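Side-chain contacts in tapirin (PDB 6N2C), which binds cellulose, probably through its zinc-carrying C-terminal beta-helix domain, and may help attach the bacterium to plant biomass: residues L173-S178 and N250-T255; N179-T184 and P450-E455. One frame throughout, in Å; residues are numbered along the deposited sequence. Where two conformers were deposited one is given.

Contact 1: L173-S178 and N250-T255; sequences LLAWDS and NNLMYT
Asn251 extends toward the backbone of Ala175 with CG anti to its own N (chi1 -171°), and the twist of the amide about CB-CG aims ND2 at the carbonyl oxygen. The resulting bond, Asn251 ND2 to Ala175 O, is 3.0 Å long and nearly straight at the hydrogen (171°). The oxygen lies close to the amide plane, whereas the donor sits above the carbonyl plane. OD1 of the same amide packs 3.5 Å from Ala175 CB and accepts a hydrogen bond from a water that also donates to Trp176 O, so both ends of the amide hold the turn. That turn, a type II beta turn from Leu173 to Trp176, is closed by Trp176 N to Leu173 O. The Asp177 side chain crosses that of Asn251 at a slant, carboxylate and amide planes 78° apart, and its CB comes 3.5 Å from Asn251 ND2. Asp177 OD2 is bonded to Asn231 ND2, and Asn231 OD1 takes a further bond from Asn251 ND2. Beside the polar pair, Leu252 CB meets Ala175 CB at 4.0 Å. A leucine in place of Asn251 would probably leave Ala175 O without its donor and break the water link to Trp176 O. Asn251 stands where the chain turns the corner into strand 252-255, so a single amide, donating to Ala175 O and Asn231 OD1 and accepting from water, ties the N-terminal loop to two successive coils of the beta-helix by directional bonds, with a small apolar patch beside them.

Contact 2: N179-T184 and P450-E455; sequences NIFDFT and PAIIEE
The end of a 3-10 segment, Ile180 and Phe181, packs here against helix 451-457, both elements lying along the outside of the parallel beta-helix, and the contact is apolar. Ile180 and Ile452 reach toward each other tip to tip, with Ile180 CD1 3.8 Å from Ile452 CG1. With CG1 anti to the backbone N (chi1 -165°) and chi2 turning its CD1 onward, Ile452 meets the aromatic ring obliquely, CD1 lying 3.8 Å from Phe181 CE2, as the two side chains slide past each other in opposite directions. One helical turn further on, Glu455 CB approaches the ring edge, 3.9 Å from Phe181 CZ. The Glu455 chain then bends at chi2, and its OE1 forms a salt bridge with Lys458. Pro450 occupies the N-cap position of the helix. Towards the coils, Ile180 and Ile452 both rest on Leu252 of strand 252-255, and Ile180 also touches Ile233 of strand 231-234; Ile453 packs on Leu273 and Phe275 of strand 273-276, while the Phe181 ring meets that of Trp465.

Overall arrangement
From its N terminus the modelled chain runs along the outside of the beta-helix through 173-178 and straight on into 179-184, then enters the coils at strand 186-190. Contact 1 closes a loop of 71 residues when the chain comes back at the corner leading into strand 252-255. Contact 2 closes a much longer one, of 265 residues, after the coils have run on to strand 434-436 and the chain has returned as helix 451-457. The two loops cross rather than nest, and the centres of the two contacts lie about 8 Å apart. N-terminal loop, strand 252-255 and returning helix thus pack together on the outside of the beta-helix, away from the zinc site.

Contact 1: L173-S178 and N250-T255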
loop_
_atom_site.group_PDB
_atom_site.type_symbol
_atom_site.label_atom_id
_atom_site.label_comp_id
_atom_site.label_asym_id
_atom_site.label_seq_id
_atom_site.Cartn_x
_atom_site.Cartn_y
_atom_site.Cartn_z
ATOM N N LEU A 173 -9.873 -9.295 -12.531
ATOM C CA LEU A 173 -10.499 -9.567 -11.221
ATOM C C LEU A 173 -9.578 -9.659 -9.980
ATOM O O LEU A 173 -9.966 -10.105 -8.887
ATOM C CB LEU A 173 -11.384 -10.808 -11.303
ATOM C CG LEU A 173 -12.476 -10.687 -12.381
ATOM C CD1 LEU A 173 -13.259 -12.002 -12.294
ATOM C CD2 LEU A 173 -13.385 -9.516 -12.144
ATOM N N LEU A 174 -8.326 -9.269 -10.168
ATOM C CA LEU A 174 -7.367 -9.317 -9.081
ATOM C C LEU A 174 -7.922 -8.486 -7.938
ATOM O O LEU A 174 -8.301 -7.329 -8.162
ATOM C CB LEU A 174 -6.064 -8.667 -9.560
ATOM C CG LEU A 174 -4.939 -8.602 -8.462
ATOM C CD1 LEU A 174 -4.615 -9.962 -7.875
ATOM C CD2 LEU A 174 -3.762 -7.992 -9.145
ATOM N N ALA A 175 -7.992 -9.116 -6.781
ATOM C CA ALA A 175 -8.408 -8.448 -5.522
ATOM C C ALA A 175 -9.833 -7.955 -5.552
ATOM O O ALA A 175 -10.225 -7.132 -4.769
ATOM C CB ALA A 175 -7.449 -7.338 -5.070
ATOM N N TRP A 176 -10.664 -8.486 -6.456
ATOM C CA TRP A 176 -12.067 -8.105 -6.416
ATOM C C TRP A 176 -12.708 -8.555 -5.134
ATOM O O TRP A 176 -12.564 -9.686 -4.759
ATOM C CB TRP A 176 -12.816 -8.723 -7.601
ATOM C CG TRP A 176 -14.284 -8.241 -7.516
ATOM C CD1 TRP A 176 -15.320 -8.822 -6.813
ATOM C CD2 TRP A 176 -14.765 -7.047 -8.038
ATOM N NE1 TRP A 176 -16.430 -8.023 -6.917
ATOM C CE2 TRP A 176 -16.115 -6.927 -7.667
ATOM C CE3 TRP A 176 -14.187 -6.022 -8.823
ATOM C CZ2 TRP A 176 -16.869 -5.822 -8.003
ATOM C CZ3 TRP A 176 -14.936 -4.943 -9.184
ATOM C CH2 TRP A 176 -16.309 -4.858 -8.776
ATOM N N ASP A 177 -13.387 -7.668 -4.406
ATOM C CA ASP A 177 -13.984 -8.075 -3.116
ATOM C C ASP A 177 -15.318 -7.295 -3.033
ATOM O O ASP A 177 -15.325 -6.093 -2.795
ATOM C CB ASP A 177 -13.072 -7.706 -1.917
ATOM C CG ASP A 177 -13.641 -8.128 -0.597
ATOM O OD1 ASP A 177 -14.830 -8.557 -0.523
ATOM O OD2 ASP A 177 -12.914 -8.007 0.434
ATOM N N SER A 178 -16.434 -7.964 -3.266
ATOM C CA SER A 178 -17.723 -7.247 -3.244
ATOM C C SER A 178 -18.083 -6.648 -1.904
ATOM O O SER A 178 -18.878 -5.704 -1.855
ATOM C CB SER A 178 -18.885 -8.146 -3.770
ATOM O OG SER A 178 -18.665 -8.595 -5.107
ATOM N N ASN A 250 -4.879 -8.124 3.849
ATOM C CA ASN A 250 -5.019 -9.417 3.119
ATOM C C ASN A 250 -5.332 -9.210 1.651
ATOM O O ASN A 250 -4.717 -9.837 0.759
ATOM C CB ASN A 250 -6.044 -10.316 3.780
ATOM C CG ASN A 250 -5.978 -11.734 3.270
ATOM O OD1 ASN A 250 -4.895 -12.314 3.182
ATOM N ND2 ASN A 250 -7.119 -12.275 2.866
ATOM N N ASN A 251 -6.268 -8.314 1.362
ATOM C CA ASN A 251 -6.751 -8.150 -0.032
ATOM C C ASN A 251 -6.138 -6.897 -0.679
ATOM O O ASN A 251 -5.025 -6.961 -1.197
ATOM C CB ASN A 251 -8.271 -8.207 -0.090
ATOM C CG ASN A 251 -8.781 -8.264 -1.491
ATOM O OD1 ASN A 251 -8.395 -9.162 -2.269
ATOM N ND2 ASN A 251 -9.560 -7.306 -1.862
ATOM N N LEU A 252 -6.773 -5.754 -0.606
ATOM C CA LEU A 252 -6.128 -4.624 -1.239
ATOM C C LEU A 252 -5.986 -3.422 -0.318
ATOM O O LEU A 252 -6.871 -3.090 0.475
ATOM C CB LEU A 252 -6.785 -4.232 -2.575
ATOM C CG LEU A 252 -8.130 -3.542 -2.371
ATOM C CD1 LEU A 252 -7.994 -2.050 -2.110
ATOM C CD2 LEU A 252 -9.030 -3.810 -3.577
ATOM N N MET A 253 -4.842 -2.761 -0.503
ATOM C CA MET A 253 -4.587 -1.456 0.068
ATOM C C MET A 253 -4.433 -0.528 -1.081
ATOM O O MET A 253 -3.587 -0.717 -1.971
ATOM C CB MET A 253 -3.311 -1.461 0.932
ATOM C CG MET A 253 -2.949 -0.083 1.470
ATOM S SD MET A 253 -1.663 -0.327 2.701
ATOM C CE MET A 253 -1.525 1.332 3.315
ATOM N N TYR A 254 -5.287 0.521 -1.111
ATOM C CA TYR A 254 -5.268 1.542 -2.124
ATOM C C TYR A 254 -5.063 2.907 -1.478
ATOM O O TYR A 254 -5.721 3.199 -0.522
ATOM C CB TYR A 254 -6.631 1.633 -2.920
ATOM C CG TYR A 254 -6.665 2.901 -3.789
ATOM C CD1 TYR A 254 -6.056 2.912 -5.073
ATOM C CD2 TYR A 254 -7.263 4.113 -3.374
ATOM C CE1 TYR A 254 -5.993 4.060 -5.824
ATOM C CE2 TYR A 254 -7.220 5.249 -4.151
ATOM C CZ TYR A 254 -6.628 5.231 -5.364
ATOM O OH TYR A 254 -6.615 6.339 -6.119
ATOM N N THR A 255 -4.195 3.781 -2.049
ATOM C CA THR A 255 -4.138 5.197 -1.661
ATOM C C THR A 255 -4.013 6.028 -2.896
ATOM O O THR A 255 -3.388 5.603 -3.856
ATOM C CB THR A 255 -3.000 5.528 -0.688
ATOM O OG1 THR A 255 -1.760 5.699 -1.391
ATOM C CG2 THR A 255 -2.890 4.570 0.420
HETATM O O HOH W 1 -10.308 -10.853 -3.319
#

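Contact 2: N179-T184 and P450-E455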
loop_
_atom_site.group_PDB
_atom_site.type_symbol
_atom_site.label_atom_id
_atom_site.label_comp_id
_atom_site.label_asym_id
_atom_site.label_seq_id
_atom_site.Cartn_x
_atom_site.Cartn_y
_atom_site.Cartn_z
ATOM N N ASN A 179 -17.519 -7.140 -0.806
ATOM C CA ASN A 179 -17.695 -6.493 0.499
ATOM C C ASN A 179 -17.137 -5.055 0.571
ATOM O O ASN A 179 -17.532 -4.320 1.444
ATOM C CB ASN A 179 -17.049 -7.183 1.659
ATOM C CG ASN A 179 -17.617 -8.562 1.953
ATOM O OD1 ASN A 179 -16.833 -9.467 2.256
ATOM N ND2 ASN A 179 -18.872 -8.731 1.919
ATOM N N ILE A 180 -16.253 -4.663 -0.328
ATOM C CA ILE A 180 -15.814 -3.261 -0.406
ATOM C C ILE A 180 -17.011 -2.286 -0.488
ATOM O O ILE A 180 -16.940 -1.156 -0.018
ATOM C CB ILE A 180 -14.731 -3.096 -1.490
ATOM C CG1 ILE A 180 -13.389 -3.632 -0.909
ATOM C CG2 ILE A 180 -14.541 -1.669 -1.894
ATOM C CD1 ILE A 180 -12.337 -3.940 -1.999
ATOM N N PHE A 181 -18.097 -2.749 -1.152
ATOM C CA PHE A 181 -19.258 -1.895 -1.389
ATOM C C PHE A 181 -20.329 -2.102 -0.362
ATOM O O PHE A 181 -21.374 -1.450 -0.462
ATOM C CB PHE A 181 -19.839 -2.213 -2.754
ATOM C CG PHE A 181 -18.824 -2.081 -3.842
ATOM C CD1 PHE A 181 -18.449 -0.863 -4.328
ATOM C CD2 PHE A 181 -18.148 -3.220 -4.300
ATOM C CE1 PHE A 181 -17.466 -0.776 -5.287
ATOM C CE2 PHE A 181 -17.193 -3.131 -5.263
ATOM C CZ PHE A 181 -16.837 -1.910 -5.756
ATOM N N ASP A 182 -20.067 -2.926 0.639
ATOM C CA ASP A 182 -20.977 -3.155 1.750
ATOM C C ASP A 182 -20.462 -2.527 3.029
ATOM O O ASP A 182 -19.574 -3.091 3.747
ATOM C CB ASP A 182 -21.187 -4.635 1.911
ATOM C CG ASP A 182 -22.178 -4.996 2.999
ATOM O OD1 ASP A 182 -22.464 -4.172 3.869
ATOM O OD2 ASP A 182 -22.604 -6.237 3.008
ATOM N N PHE A 183 -21.080 -1.380 3.384
ATOM C CA PHE A 183 -20.578 -0.657 4.560
ATOM C C PHE A 183 -20.937 -1.237 5.889
ATOM O O PHE A 183 -20.625 -0.646 6.935
ATOM C CB PHE A 183 -20.744 0.873 4.364
ATOM C CG PHE A 183 -19.798 1.411 3.372
ATOM C CD1 PHE A 183 -18.531 1.822 3.790
ATOM C CD2 PHE A 183 -20.085 1.299 2.015
ATOM C CE1 PHE A 183 -17.600 2.176 2.841
ATOM C CE2 PHE A 183 -19.178 1.698 1.067
ATOM C CZ PHE A 183 -17.885 2.099 1.544
ATOM N N THR A 184 -21.593 -2.417 5.932
ATOM C CA THR A 184 -21.713 -3.121 7.176
ATOM C C THR A 184 -20.446 -4.004 7.482
ATOM O O THR A 184 -20.426 -4.736 8.536
ATOM C CB THR A 184 -22.936 -4.076 7.253
ATOM O OG1 THR A 184 -22.753 -5.159 6.351
ATOM C CG2 THR A 184 -24.215 -3.291 6.946
ATOM N N PRO A 450 -6.791 -3.399 -12.284
ATOM C CA PRO A 450 -7.825 -4.247 -11.738
ATOM C C PRO A 450 -9.150 -3.496 -11.663
ATOM O O PRO A 450 -9.207 -2.317 -11.357
ATOM C CB PRO A 450 -7.315 -4.573 -10.343
ATOM C CG PRO A 450 -5.828 -4.581 -10.503
ATOM C CD PRO A 450 -5.683 -3.309 -11.328
ATOM N N ALA A 451 -10.213 -4.242 -11.942
ATOM C CA ALA A 451 -11.555 -3.701 -11.949
ATOM C C ALA A 451 -11.933 -3.112 -10.624
ATOM O O ALA A 451 -12.516 -2.045 -10.606
ATOM C CB ALA A 451 -12.582 -4.767 -12.326
ATOM N N ILE A 452 -11.503 -3.744 -9.564
ATOM C CA ILE A 452 -11.786 -3.219 -8.225
ATOM C C ILE A 452 -11.230 -1.812 -8.047
ATOM O O ILE A 452 -11.881 -0.950 -7.426
ATOM C CB ILE A 452 -11.375 -4.182 -7.101
ATOM C CG1 ILE A 452 -11.960 -3.850 -5.768
ATOM C CG2 ILE A 452 -9.854 -4.206 -6.956
ATOM C CD1 ILE A 452 -13.451 -3.844 -5.685
ATOM N N ILE A 453 -10.027 -1.532 -8.577
ATOM C CA ILE A 453 -9.452 -0.206 -8.468
ATOM C C ILE A 453 -10.185 0.808 -9.322
ATOM O O ILE A 453 -10.436 1.941 -8.883
ATOM C CB ILE A 453 -7.926 -0.215 -8.871
ATOM C CG1 ILE A 453 -7.144 -1.161 -7.966
ATOM C CG2 ILE A 453 -7.374 1.215 -8.973
ATOM C CD1 ILE A 453 -7.033 -0.782 -6.502
ATOM N N GLU A 454 -10.586 0.411 -10.540
ATOM C CA GLU A 454 -11.401 1.237 -11.381
ATOM C C GLU A 454 -12.649 1.682 -10.652
ATOM O O GLU A 454 -12.980 2.915 -10.675
ATOM C CB GLU A 454 -11.793 0.540 -12.672
ATOM C CG GLU A 454 -10.652 0.372 -13.608
ATOM C CD GLU A 454 -11.007 -0.480 -14.855
ATOM O OE1 GLU A 454 -12.227 -0.829 -15.062
ATOM O OE2 GLU A 454 -10.013 -0.880 -15.545
ATOM N N GLU A 455 -13.276 0.744 -9.980
ATOM C CA GLU A 455 -14.573 1.060 -9.300
ATOM C C GLU A 455 -14.346 1.942 -8.086
ATOM O O GLU A 455 -15.080 2.905 -7.861
ATOM C CB GLU A 455 -15.329 -0.200 -8.923
ATOM C CG GLU A 455 -15.703 -1.082 -10.090
ATOM C CD GLU A 455 -16.658 -0.315 -11.065
ATOM O OE1 GLU A 455 -16.353 -0.231 -12.293
ATOM O OE2 GLU A 455 -17.563 0.328 -10.522
#